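Local coordinates for protein putative monooxygenase (Fusobacterium nucleatum subsp. nucleatum, PDB 3MCS) that is a putative monooxygenase of the antibiotic biosynthesis monooxygenase family, with two such domains joined in one chain, and probably oxidises a substrate not yet identified, at residues 18-23 against 52-57; 33-36 against 40-43; 43-48 against 163-168; 114-119 against 172-177; 136-141 against 150-155. One frame throughout, in Å; residues are numbered along the deposited sequence. Where two conformers were deposited one is given.

Contact 1. Residues 18-23 against 52-57; sequences DKETSY and DKTTSY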
# COMPACT_ATOMS: atom_id res chain seq x y z
N ASP A 18 -4.38 20.76 -13.92
CA ASP A 18 -3.54 20.73 -15.12
C ASP A 18 -2.08 20.33 -14.88
O ASP A 18 -1.20 20.75 -15.64
CB ASP A 18 -3.65 22.09 -15.87
CG ASP A 18 -3.45 23.32 -14.96
OD1 ASP A 18 -3.24 23.14 -13.73
OD2 ASP A 18 -3.52 24.46 -15.49
N LYS A 19 -1.83 19.50 -13.86
CA LYS A 19 -0.46 19.09 -13.52
C LYS A 19 -0.22 17.57 -13.46
O LYS A 19 0.76 17.10 -12.89
CB LYS A 19 -0.04 19.74 -12.19
CG LYS A 19 -0.05 21.29 -12.15
CD LYS A 19 1.00 21.89 -13.05
CE LYS A 19 1.24 23.37 -12.73
NZ LYS A 19 1.84 23.58 -11.37
N GLU A 20 -1.07 16.80 -14.11
CA GLU A 20 -0.88 15.36 -14.11
C GLU A 20 0.47 15.01 -14.71
O GLU A 20 1.16 14.18 -14.18
CB GLU A 20 -2.02 14.64 -14.86
CG GLU A 20 -3.43 14.97 -14.31
CD GLU A 20 -4.52 14.03 -14.80
OE1 GLU A 20 -4.20 13.10 -15.59
OE2 GLU A 20 -5.69 14.22 -14.38
N THR A 21 0.86 15.67 -15.79
CA THR A 21 2.15 15.38 -16.40
C THR A 21 3.31 15.57 -15.41
O THR A 21 4.15 14.68 -15.26
CB THR A 21 2.38 16.22 -17.65
OG1 THR A 21 1.46 15.77 -18.65
CG2 THR A 21 3.80 16.04 -18.17
N SER A 22 3.33 16.71 -14.73
CA SER A 22 4.39 17.01 -13.78
C SER A 22 4.36 16.03 -12.64
O SER A 22 5.41 15.61 -12.15
CB SER A 22 4.29 18.43 -13.24
OG SER A 22 4.72 19.37 -14.20
N TYR A 23 3.15 15.67 -12.20
CA TYR A 23 2.98 14.70 -11.13
C TYR A 23 3.61 13.36 -11.48
O TYR A 23 4.37 12.83 -10.68
CB TYR A 23 1.49 14.55 -10.77
CG TYR A 23 1.06 13.19 -10.22
CD1 TYR A 23 1.51 12.72 -8.99
CD2 TYR A 23 0.15 12.40 -10.93
CE1 TYR A 23 1.09 11.47 -8.50
CE2 TYR A 23 -0.27 11.16 -10.45
CZ TYR A 23 0.20 10.71 -9.24
OH TYR A 23 -0.23 9.48 -8.77
N ASP A 52 -13.55 10.94 -9.66
CA ASP A 52 -13.88 12.27 -9.10
C ASP A 52 -12.77 13.32 -9.26
O ASP A 52 -12.88 14.27 -10.06
CB ASP A 52 -14.27 12.18 -7.61
CG ASP A 52 -15.44 11.25 -7.37
OD1 ASP A 52 -16.17 10.94 -8.34
OD2 ASP A 52 -15.63 10.84 -6.21
N LYS A 53 -11.71 13.16 -8.48
CA LYS A 53 -10.59 14.07 -8.45
C LYS A 53 -9.36 13.20 -8.36
O LYS A 53 -9.29 12.34 -7.48
CB LYS A 53 -10.69 14.98 -7.21
CG LYS A 53 -12.05 15.78 -7.09
CD LYS A 53 -12.33 16.42 -5.68
CE LYS A 53 -12.52 15.38 -4.50
NZ LYS A 53 -13.72 14.46 -4.59
N THR A 54 -8.40 13.40 -9.25
CA THR A 54 -7.19 12.58 -9.27
C THR A 54 -6.45 12.61 -7.93
O THR A 54 -6.04 13.67 -7.48
CB THR A 54 -6.24 13.07 -10.38
OG1 THR A 54 -6.89 12.94 -11.65
CG2 THR A 54 -4.93 12.25 -10.38
N THR A 55 -6.28 11.44 -7.31
CA THR A 55 -5.57 11.32 -6.04
C THR A 55 -4.30 10.48 -6.17
O THR A 55 -4.33 9.39 -6.72
CB THR A 55 -6.45 10.64 -4.95
OG1 THR A 55 -7.60 11.44 -4.68
CG2 THR A 55 -5.66 10.44 -3.66
N SER A 56 -3.19 10.98 -5.66
CA SER A 56 -1.95 10.22 -5.65
C SER A 56 -1.85 9.31 -4.42
O SER A 56 -2.18 9.71 -3.31
CB SER A 56 -0.77 11.18 -5.61
OG SER A 56 0.45 10.51 -5.30
N TYR A 57 -1.42 8.07 -4.60
CA TYR A 57 -1.12 7.20 -3.45
C TYR A 57 0.28 6.71 -3.64
O TYR A 57 0.66 6.35 -4.74
CB TYR A 57 -2.00 5.97 -3.35
CG TYR A 57 -3.41 6.20 -2.89
CD1 TYR A 57 -4.42 6.48 -3.81
CD2 TYR A 57 -3.74 6.08 -1.55
CE1 TYR A 57 -5.73 6.68 -3.39
CE2 TYR A 57 -5.05 6.28 -1.12
CZ TYR A 57 -6.04 6.58 -2.05
OH TYR A 57 -7.33 6.77 -1.64
O HOH W 1 1.25 8.56 -6.78
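Glu20 and Tyr23, in the first turn of helix 20-37, face Thr54, just before strand 55-62, and Ser56 within it, with CA atoms 8.4 Å apart for Glu20 and Thr54 and 8.6 Å for Tyr23 and Ser56. No backbone hydrogen bond crosses this gap; side chains bridge it. The chain of Glu20 runs extended beyond CG (chi2 -166°), which carries its carboxylate to Thr54. There Thr54 OG1 donates to Glu20 OE2 over 3.2 Å, arriving from above the carboxylate plane, 56° out of it. One turn further on, Tyr23 has CG anti to the backbone N (chi1 151°) and sends its ring to the strand, where CE1 lies 3.4 Å from Ser56 OG in an oblique approach. A water in the plane of the tyrosine ring sits 2.6 Å from both Tyr23 OH and Ser56 OG and donates to Tyr57 O. The same phenol is hydrogen-bonded to Thr48 OG1, so the polar end of this buried ring is fixed between adjacent strands. A helix laid on an antiparallel sheet in this way is characteristic of the ferredoxin-like half of a dimeric alpha-beta barrel.

Contact 2. Residues 33-36 against 40-43; sequences KTMG and GVLG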
# COMPACT_ATOMS: atom_id res chain seq x y z
N LYS A 33 14.93 7.06 -8.16
CA LYS A 33 16.16 7.54 -7.54
C LYS A 33 16.27 6.98 -6.13
O LYS A 33 17.36 6.70 -5.67
CB LYS A 33 16.27 9.08 -7.55
CG LYS A 33 17.62 9.59 -6.97
CD LYS A 33 17.75 11.13 -6.96
CE LYS A 33 19.12 11.61 -6.43
NZ LYS A 33 20.28 11.17 -7.27
N THR A 34 15.14 6.78 -5.47
CA THR A 34 15.14 6.22 -4.11
C THR A 34 15.63 4.78 -4.06
O THR A 34 16.60 4.48 -3.35
CB THR A 34 13.75 6.30 -3.46
OG1 THR A 34 13.42 7.66 -3.24
CG2 THR A 34 13.74 5.59 -2.12
N MSE A 35 14.94 3.90 -4.79
CA MSE A 35 15.26 2.48 -4.82
C MSE A 35 16.60 2.18 -5.48
O MSE A 35 17.31 1.25 -5.08
CB MSE A 35 14.16 1.70 -5.50
CG MSE A 35 12.94 1.47 -4.64
SE MSE A 35 13.34 0.23 -3.24
CE MSE A 35 13.84 -1.35 -4.20
N GLY A 36 16.99 2.96 -6.48
CA GLY A 36 18.26 2.71 -7.14
C GLY A 36 19.49 2.98 -6.29
O GLY A 36 20.53 2.33 -6.45
N GLY A 40 18.12 0.32 3.04
CA GLY A 40 17.02 0.03 3.94
C GLY A 40 15.63 0.26 3.37
O GLY A 40 14.63 0.16 4.09
N VAL A 41 15.55 0.55 2.08
CA VAL A 41 14.27 0.79 1.45
C VAL A 41 13.82 -0.53 0.87
O VAL A 41 14.49 -1.08 -0.00
CB VAL A 41 14.35 1.89 0.38
CG1 VAL A 41 15.42 1.59 -0.63
CG2 VAL A 41 13.04 2.02 -0.31
N LEU A 42 12.70 -1.05 1.36
CA LEU A 42 12.20 -2.36 0.92
C LEU A 42 11.34 -2.31 -0.35
O LEU A 42 11.25 -3.30 -1.08
CB LEU A 42 11.40 -3.02 2.05
CG LEU A 42 12.21 -3.50 3.26
CD1 LEU A 42 11.27 -3.91 4.40
CD2 LEU A 42 13.14 -4.65 2.90
N GLY A 43 10.73 -1.17 -0.60
CA GLY A 43 9.91 -0.98 -1.76
C GLY A 43 9.12 0.32 -1.75
O GLY A 43 8.79 0.85 -0.69
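Met35, modelled as selenomethionine, is turned at chi1 (-78°) and chi2 (-70°) to bring its SE to Val41, whose CG2 is anti to the backbone N and whose CG1 takes the crowded position between N and the carbonyl carbon (chi1 54°). Both valine branches therefore meet the selenium: SE lies 3.4 Å from Val41 CG2 and 3.6 Å from Val41 CG1. The same SE also reaches the strand backbone, at 3.9 Å from Gly43 CA. From the preceding helix position, the methyl of Thr34 adds to the patch, with CG2 4.1 Å from Val41 CG2, while its hydroxyl turns back to Tyr30 O in its own helix. The CA atoms of Met35 and Val41 are 6.6 Å apart, a close approach of the last turns of helix 20-37 to the first residues of strand 41-49. Leu42 and Gly43 both face Ile61 on strand 55-62, a classic beta bulge just beside the selenium. No hydrogen bond or charge pair links the two segments. The chemistry is that of apolar burial and dispersion, with a bent, polarisable chain fitted against a branched one and the threonine's polar atom satisfied within the helix.

Contact 3. Residues 43-48 against 163-168; sequences GLFAAT and CLFEVY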
# COMPACT_ATOMS: atom_id res chain seq x y z
N GLY A 43 10.73 -1.17 -0.60
CA GLY A 43 9.91 -0.98 -1.76
C GLY A 43 9.12 0.32 -1.75
O GLY A 43 8.79 0.85 -0.69
N LEU A 44 8.85 0.84 -2.94
CA LEU A 44 8.02 2.04 -3.13
C LEU A 44 7.01 1.74 -4.22
O LEU A 44 7.34 1.12 -5.22
CB LEU A 44 8.85 3.31 -3.44
CG LEU A 44 9.34 3.98 -2.16
CD1 LEU A 44 10.52 3.27 -1.63
CD2 LEU A 44 9.69 5.43 -2.41
N PHE A 45 5.77 2.16 -4.01
CA PHE A 45 4.70 1.85 -4.93
C PHE A 45 3.84 3.08 -5.20
O PHE A 45 3.11 3.50 -4.34
CB PHE A 45 3.86 0.75 -4.31
CG PHE A 45 4.67 -0.42 -3.82
CD1 PHE A 45 5.28 -0.38 -2.58
CD2 PHE A 45 4.82 -1.55 -4.60
CE1 PHE A 45 6.04 -1.45 -2.12
CE2 PHE A 45 5.57 -2.63 -4.14
CZ PHE A 45 6.19 -2.57 -2.90
N ALA A 46 3.96 3.68 -6.37
CA ALA A 46 3.16 4.84 -6.73
C ALA A 46 1.99 4.41 -7.60
O ALA A 46 2.19 3.73 -8.60
CB ALA A 46 4.00 5.86 -7.46
N ALA A 47 0.78 4.81 -7.21
CA ALA A 47 -0.44 4.51 -7.95
C ALA A 47 -1.32 5.75 -7.97
O ALA A 47 -1.02 6.74 -7.32
CB ALA A 47 -1.18 3.36 -7.29
N THR A 48 -2.43 5.68 -8.70
CA THR A 48 -3.33 6.82 -8.83
C THR A 48 -4.78 6.35 -8.81
O THR A 48 -5.10 5.30 -9.36
CB THR A 48 -3.11 7.58 -10.18
OG1 THR A 48 -1.73 7.90 -10.37
CG2 THR A 48 -3.88 8.84 -10.22
N CYS A 163 -5.52 -1.60 7.15
CA CYS A 163 -5.13 -1.13 5.82
C CYS A 163 -4.50 -2.24 5.05
O CYS A 163 -3.50 -2.81 5.50
CB CYS A 163 -4.10 -0.01 5.93
SG CYS A 163 -4.70 1.47 6.78
N LEU A 164 -5.04 -2.52 3.86
CA LEU A 164 -4.55 -3.61 3.01
C LEU A 164 -4.15 -3.14 1.61
O LEU A 164 -4.98 -2.68 0.84
CB LEU A 164 -5.62 -4.70 2.87
CG LEU A 164 -5.17 -5.91 2.07
CD1 LEU A 164 -4.00 -6.56 2.80
CD2 LEU A 164 -6.31 -6.93 1.84
N PHE A 165 -2.87 -3.27 1.30
CA PHE A 165 -2.34 -2.95 -0.02
C PHE A 165 -1.97 -4.26 -0.66
O PHE A 165 -1.30 -5.07 -0.05
CB PHE A 165 -1.11 -2.08 0.05
CG PHE A 165 -0.56 -1.69 -1.30
CD1 PHE A 165 -1.31 -0.90 -2.17
CD2 PHE A 165 0.72 -2.08 -1.69
CE1 PHE A 165 -0.82 -0.52 -3.41
CE2 PHE A 165 1.23 -1.69 -2.94
CZ PHE A 165 0.46 -0.92 -3.80
N GLU A 166 -2.41 -4.46 -1.90
CA GLU A 166 -2.14 -5.71 -2.59
C GLU A 166 -1.94 -5.51 -4.08
O GLU A 166 -2.64 -4.73 -4.70
CB GLU A 166 -3.26 -6.73 -2.30
CG GLU A 166 -4.67 -6.18 -2.43
CD GLU A 166 -5.76 -7.16 -1.97
OE1 GLU A 166 -5.45 -8.35 -1.69
OE2 GLU A 166 -6.93 -6.72 -1.89
N VAL A 167 -0.95 -6.20 -4.63
CA VAL A 167 -0.63 -6.12 -6.04
C VAL A 167 -0.78 -7.51 -6.66
O VAL A 167 -0.40 -8.48 -6.05
CB VAL A 167 0.78 -5.58 -6.24
CG1 VAL A 167 1.12 -5.50 -7.70
CG2 VAL A 167 0.91 -4.18 -5.57
N TYR A 168 -1.37 -7.58 -7.87
CA TYR A 168 -1.63 -8.81 -8.61
C TYR A 168 -0.98 -8.76 -10.00
O TYR A 168 -0.73 -7.67 -10.54
CB TYR A 168 -3.13 -9.05 -8.74
CG TYR A 168 -3.83 -9.28 -7.41
CD1 TYR A 168 -4.22 -8.21 -6.62
CD2 TYR A 168 -4.09 -10.56 -6.94
CE1 TYR A 168 -4.82 -8.40 -5.40
CE2 TYR A 168 -4.71 -10.77 -5.71
CZ TYR A 168 -5.07 -9.67 -4.94
OH TYR A 168 -5.70 -9.84 -3.71
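Phe45 and Phe165 form an offset edge-to-face pair in which the edge of Phe165 points to the face of Phe45, with centroids 5.5 Å apart and planes at 62°. The touching atom is Phe165 CE2, which comes obliquely to 3.8 Å from Phe45 CG; its neighbour CZ rests against the methylene, with Phe165 CZ and Phe45 CB 3.8 Å apart. Leu149 touches both rings, and Ile107 and Ile207 also pack on Phe45. With CG anti to the backbone N (chi1 -178°), the Phe165 ring extends well off its strand, and this reach matters because the nearest CA atoms, those of Phe45 and Val167, are 9.7 Å apart. Along 163-168 the next side chain, Glu166, turns the other way, where its OE1 accepts a hydrogen bond from Tyr168 OH, which stands above the carboxylate plane. The two segments are not neighbours in the sheet. Strand 41-49 lies between strands 55-62 and 194-209, strand 161-168 between 114-122 and 147-155, and the strand pairings close into a ring, so the two phenylalanines meet across the interior of the barrel, while helix 20-37 packs on the other side of strand 41-49 through Leu44 and Ala46.

Contact 4. Residues 114-119 against 172-177; sequences FAVYTV and DSYLNH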
# COMPACT_ATOMS: atom_id res chain seq x y z
N PHE A 114 -1.87 -4.91 -11.47
CA PHE A 114 -3.10 -4.41 -10.88
C PHE A 114 -2.98 -4.25 -9.36
O PHE A 114 -2.76 -5.23 -8.66
CB PHE A 114 -4.21 -5.39 -11.22
CG PHE A 114 -5.59 -4.92 -10.87
CD1 PHE A 114 -6.32 -4.15 -11.77
CD2 PHE A 114 -6.19 -5.30 -9.68
CE1 PHE A 114 -7.61 -3.74 -11.46
CE2 PHE A 114 -7.46 -4.89 -9.36
CZ PHE A 114 -8.18 -4.12 -10.25
N ALA A 115 -3.15 -3.02 -8.88
CA ALA A 115 -3.02 -2.69 -7.49
C ALA A 115 -4.36 -2.24 -6.87
O ALA A 115 -5.15 -1.58 -7.53
CB ALA A 115 -2.00 -1.59 -7.35
N VAL A 116 -4.58 -2.62 -5.61
CA VAL A 116 -5.80 -2.27 -4.87
C VAL A 116 -5.43 -1.85 -3.47
O VAL A 116 -4.48 -2.39 -2.90
CB VAL A 116 -6.73 -3.46 -4.73
CG1 VAL A 116 -8.03 -3.02 -4.14
CG2 VAL A 116 -6.97 -4.09 -6.09
N TYR A 117 -6.14 -0.86 -2.93
CA TYR A 117 -5.92 -0.40 -1.56
C TYR A 117 -7.24 -0.30 -0.82
O TYR A 117 -8.14 0.45 -1.21
CB TYR A 117 -5.19 0.94 -1.53
CG TYR A 117 -4.88 1.45 -0.14
CD1 TYR A 117 -4.02 0.78 0.70
CD2 TYR A 117 -5.41 2.66 0.30
CE1 TYR A 117 -3.73 1.28 2.00
CE2 TYR A 117 -5.13 3.18 1.58
CZ TYR A 117 -4.29 2.50 2.42
OH TYR A 117 -4.03 3.05 3.68
N THR A 118 -7.34 -1.04 0.26
CA THR A 118 -8.53 -1.10 1.05
C THR A 118 -8.27 -0.61 2.47
O THR A 118 -7.22 -0.91 3.03
CB THR A 118 -8.99 -2.56 1.10
OG1 THR A 118 -9.18 -3.05 -0.24
CG2 THR A 118 -10.28 -2.73 1.93
N VAL A 119 -9.22 0.14 3.03
CA VAL A 119 -9.20 0.58 4.43
C VAL A 119 -10.49 0.08 5.10
O VAL A 119 -11.58 0.33 4.60
CB VAL A 119 -9.11 2.09 4.59
CG1 VAL A 119 -9.18 2.46 6.07
CG2 VAL A 119 -7.82 2.63 3.94
N ASP A 172 -7.39 -10.39 -13.90
CA ASP A 172 -8.10 -11.65 -13.71
C ASP A 172 -7.73 -12.28 -12.37
O ASP A 172 -8.59 -12.79 -11.66
CB ASP A 172 -7.85 -12.64 -14.86
CG ASP A 172 -8.14 -12.03 -16.23
OD1 ASP A 172 -7.28 -11.25 -16.74
OD2 ASP A 172 -9.22 -12.35 -16.78
N SER A 173 -6.44 -12.23 -12.02
CA SER A 173 -5.97 -12.82 -10.77
C SER A 173 -6.72 -12.23 -9.58
O SER A 173 -7.12 -12.95 -8.67
CB SER A 173 -4.46 -12.60 -10.61
OG SER A 173 -3.72 -13.26 -11.63
N TYR A 174 -6.90 -10.92 -9.60
CA TYR A 174 -7.62 -10.21 -8.55
C TYR A 174 -9.10 -10.60 -8.50
O TYR A 174 -9.65 -10.82 -7.43
CB TYR A 174 -7.48 -8.71 -8.74
CG TYR A 174 -8.43 -7.90 -7.89
CD1 TYR A 174 -8.25 -7.79 -6.53
CD2 TYR A 174 -9.52 -7.27 -8.46
CE1 TYR A 174 -9.12 -7.06 -5.75
CE2 TYR A 174 -10.40 -6.55 -7.68
CZ TYR A 174 -10.20 -6.45 -6.34
OH TYR A 174 -11.08 -5.73 -5.58
N LEU A 175 -9.75 -10.67 -9.66
CA LEU A 175 -11.15 -11.05 -9.68
C LEU A 175 -11.39 -12.50 -9.24
O LEU A 175 -12.40 -12.80 -8.59
CB LEU A 175 -11.74 -10.83 -11.06
CG LEU A 175 -11.82 -9.38 -11.53
CD1 LEU A 175 -12.38 -9.33 -12.96
CD2 LEU A 175 -12.64 -8.54 -10.60
N ASN A 176 -10.47 -13.39 -9.61
CA ASN A 176 -10.57 -14.80 -9.22
C ASN A 176 -10.37 -14.90 -7.73
O ASN A 176 -10.96 -15.74 -7.08
CB ASN A 176 -9.56 -15.66 -10.00
CG ASN A 176 -9.94 -15.80 -11.48
OD1 ASN A 176 -11.10 -15.59 -11.86
ND2 ASN A 176 -8.96 -16.16 -12.31
N HIS A 177 -9.57 -14.00 -7.20
CA HIS A 177 -9.34 -13.94 -5.77
C HIS A 177 -10.63 -13.59 -5.03
O HIS A 177 -11.01 -14.30 -4.09
CB HIS A 177 -8.20 -12.97 -5.47
CG HIS A 177 -8.33 -12.22 -4.18
ND1 HIS A 177 -8.27 -12.84 -2.94
CD2 HIS A 177 -8.46 -10.89 -3.93
CE1 HIS A 177 -8.41 -11.92 -2.00
NE2 HIS A 177 -8.52 -10.73 -2.57
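Phe114 and Val116, two places apart on strand 114-122, both press on one face of the Tyr174 ring, and this aromatic patch is the tightly packed part of the contact. Val116 CG2 makes a CH-pi contact, 4.0 Å from the ring centroid and 23° off the normal, displaced toward the rim near CE1. Phe114 comes in over the CB end of the tyrosine, where its CE2 lies 3.3 Å from Tyr174 CD2. The two rings meet obliquely, with centroids 5.0 Å apart and planes at 35°, in neither a stack nor an edge-to-face pair. Tyr174 keeps CG anti to its backbone N (chi1 167°), which projects the ring from helix 171-178 onto the strand; its hydroxyl continues past the valine to a hydrogen bond with Arg199 NH1. The loose side is the outward part of the helix. Asp172 and Asn176 are exposed to solvent, as is Leu175, and Leu175 CD2 stays 6.3 Å from Phe114 CZ, while Phe114 itself is partly exposed. Strand 114-122 runs between 161-168 and 194-209. Tyr168, from the former, meets Tyr174 edge-to-face and also packs against the His177 ring, so the helix that follows strand 161-168 lies back over that strand as well as over 114-122.

Contact 5. Residues 136-141 against 150-155; sequences NIVETT and VYLGTD
Val138, the residue most deeply engaged, divides its two methyls between Val150 and Leu152 of the strand. Its CG1, anti to the backbone N (chi1 178°), packs on Val150, 3.6 Å from Val150 CB and equally near Val150 CG2. Its CG2 meets the tip of Leu152, with Val138 CG2 and Leu152 CD2 3.6 Å apart. The Val138 and Val150 side chains lie alongside, pointing opposite ways, whereas Leu152 approaches Val138 at a slant. One turn along the helix, the methyl of Thr141 extends the cover over Val150, CG2 lying 4.1 Å from Val150 CG1. All four side chains are buried and meet through carbon alone, with no hydrogen bond between the segments. The helix segment runs almost antiparallel to the strand, at 171°, and the axes come within 9.3 Å, a spacing these four side chains span. An acetate ion, probably from the crystallisation liquor, lies about 6 Å from the Val138 side chain. Strand 147-155 pairs with strands 91-104 and 161-168, and helix 127-143 lies on its outer face, with Ile137 turned to Tyr182 and Tyr186 of helix 181-190; Leu152 also touches Trp162 and Leu164 of the next strand.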
# COMPACT_ATOMS: atom_id res chain seq x y z
N ASN A 136 -5.50 -14.58 8.35
CA ASN A 136 -5.57 -15.87 7.65
C ASN A 136 -5.91 -15.68 6.18
O ASN A 136 -5.25 -16.25 5.31
CB ASN A 136 -6.63 -16.78 8.28
CG ASN A 136 -6.27 -17.24 9.68
OD1 ASN A 136 -5.14 -17.65 9.96
ND2 ASN A 136 -7.25 -17.20 10.57
N ILE A 137 -6.94 -14.88 5.91
CA ILE A 137 -7.36 -14.62 4.54
C ILE A 137 -6.26 -13.99 3.72
O ILE A 137 -6.06 -14.36 2.57
CB ILE A 137 -8.59 -13.70 4.49
CG1 ILE A 137 -9.84 -14.47 4.94
CG2 ILE A 137 -8.80 -13.16 3.08
CD1 ILE A 137 -10.21 -15.70 4.06
N VAL A 138 -5.54 -13.03 4.28
CA VAL A 138 -4.49 -12.36 3.54
C VAL A 138 -3.36 -13.35 3.23
O VAL A 138 -2.80 -13.27 2.15
CB VAL A 138 -3.95 -11.14 4.29
CG1 VAL A 138 -2.82 -10.50 3.50
CG2 VAL A 138 -5.05 -10.15 4.50
N GLU A 139 -3.05 -14.27 4.15
CA GLU A 139 -2.02 -15.33 3.87
C GLU A 139 -2.46 -16.32 2.80
O GLU A 139 -1.65 -16.72 1.96
CB GLU A 139 -1.61 -16.10 5.13
CG GLU A 139 -0.69 -15.30 6.01
CD GLU A 139 -0.26 -16.03 7.26
OE1 GLU A 139 -0.73 -17.17 7.49
OE2 GLU A 139 0.57 -15.46 8.02
N THR A 140 -3.73 -16.73 2.84
CA THR A 140 -4.29 -17.61 1.82
C THR A 140 -4.14 -16.91 0.46
O THR A 140 -3.71 -17.53 -0.52
CB THR A 140 -5.78 -17.94 2.07
OG1 THR A 140 -5.96 -18.36 3.43
CG2 THR A 140 -6.26 -19.04 1.11
N THR A 141 -4.45 -15.61 0.42
CA THR A 141 -4.33 -14.82 -0.82
C THR A 141 -2.93 -14.84 -1.40
O THR A 141 -2.75 -15.04 -2.58
CB THR A 141 -4.78 -13.35 -0.61
OG1 THR A 141 -6.19 -13.32 -0.33
CG2 THR A 141 -4.52 -12.53 -1.84
N VAL A 150 1.11 -8.52 -0.63
CA VAL A 150 0.05 -8.23 0.32
C VAL A 150 0.68 -7.57 1.54
O VAL A 150 1.53 -8.18 2.19
CB VAL A 150 -0.78 -9.49 0.76
CG1 VAL A 150 -1.50 -10.09 -0.42
CG2 VAL A 150 0.10 -10.55 1.44
N TYR A 151 0.35 -6.31 1.80
CA TYR A 151 0.78 -5.65 3.03
C TYR A 151 -0.47 -5.39 3.86
O TYR A 151 -1.37 -4.68 3.41
CB TYR A 151 1.53 -4.34 2.80
CG TYR A 151 2.82 -4.39 1.99
CD1 TYR A 151 3.58 -5.57 1.85
CD2 TYR A 151 3.35 -3.21 1.47
CE1 TYR A 151 4.77 -5.58 1.12
CE2 TYR A 151 4.53 -3.22 0.74
CZ TYR A 151 5.25 -4.40 0.58
OH TYR A 151 6.44 -4.38 -0.13
N LEU A 152 -0.51 -5.95 5.06
CA LEU A 152 -1.66 -5.81 5.96
C LEU A 152 -1.21 -5.25 7.29
O LEU A 152 -0.29 -5.78 7.92
CB LEU A 152 -2.31 -7.17 6.22
CG LEU A 152 -3.47 -7.22 7.22
CD1 LEU A 152 -4.70 -6.47 6.71
CD2 LEU A 152 -3.82 -8.64 7.52
N GLY A 153 -1.87 -4.18 7.73
CA GLY A 153 -1.53 -3.58 9.02
C GLY A 153 -2.62 -2.71 9.59
O GLY A 153 -3.68 -2.55 8.97
N THR A 154 -2.37 -2.15 10.77
CA THR A 154 -3.34 -1.32 11.45
C THR A 154 -2.78 0.09 11.62
O THR A 154 -1.59 0.29 11.85
CB THR A 154 -3.73 -1.94 12.80
OG1 THR A 154 -2.57 -2.13 13.62
CG2 THR A 154 -4.40 -3.30 12.57
N ASP A 155 -3.64 1.09 11.48
CA ASP A 155 -3.20 2.45 11.59
C ASP A 155 -2.71 2.70 13.03
O ASP A 155 -3.32 2.23 14.01
CB ASP A 155 -4.33 3.39 11.16
CG ASP A 155 -3.88 4.83 11.01
OD1 ASP A 155 -3.16 5.33 11.90
OD2 ASP A 155 -4.24 5.48 10.01

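Contacts 1 and 2 pin opposite ends of helix 20-37 to neighbouring strands in the first half of the chain, their centres 23 Å apart. Contacts 4 and 5 instead fasten two helices, 171-178 and 127-143, to the sheet of the second half (centres 13 Å apart), and contact 3 joins the two halves within the barrel, about 4 Å from the chain's centre. It meets contact 1 at Tyr57 O and Ala47 N (2.9 Å), shares Gly43 with contact 2, and reaches contact 4 through Tyr168 N and Phe114 O (2.8 Å) and contact 5 through Tyr151 N and Phe165 O (2.8 Å). No active site is established; the acetate near contact 5 could mark a pocket.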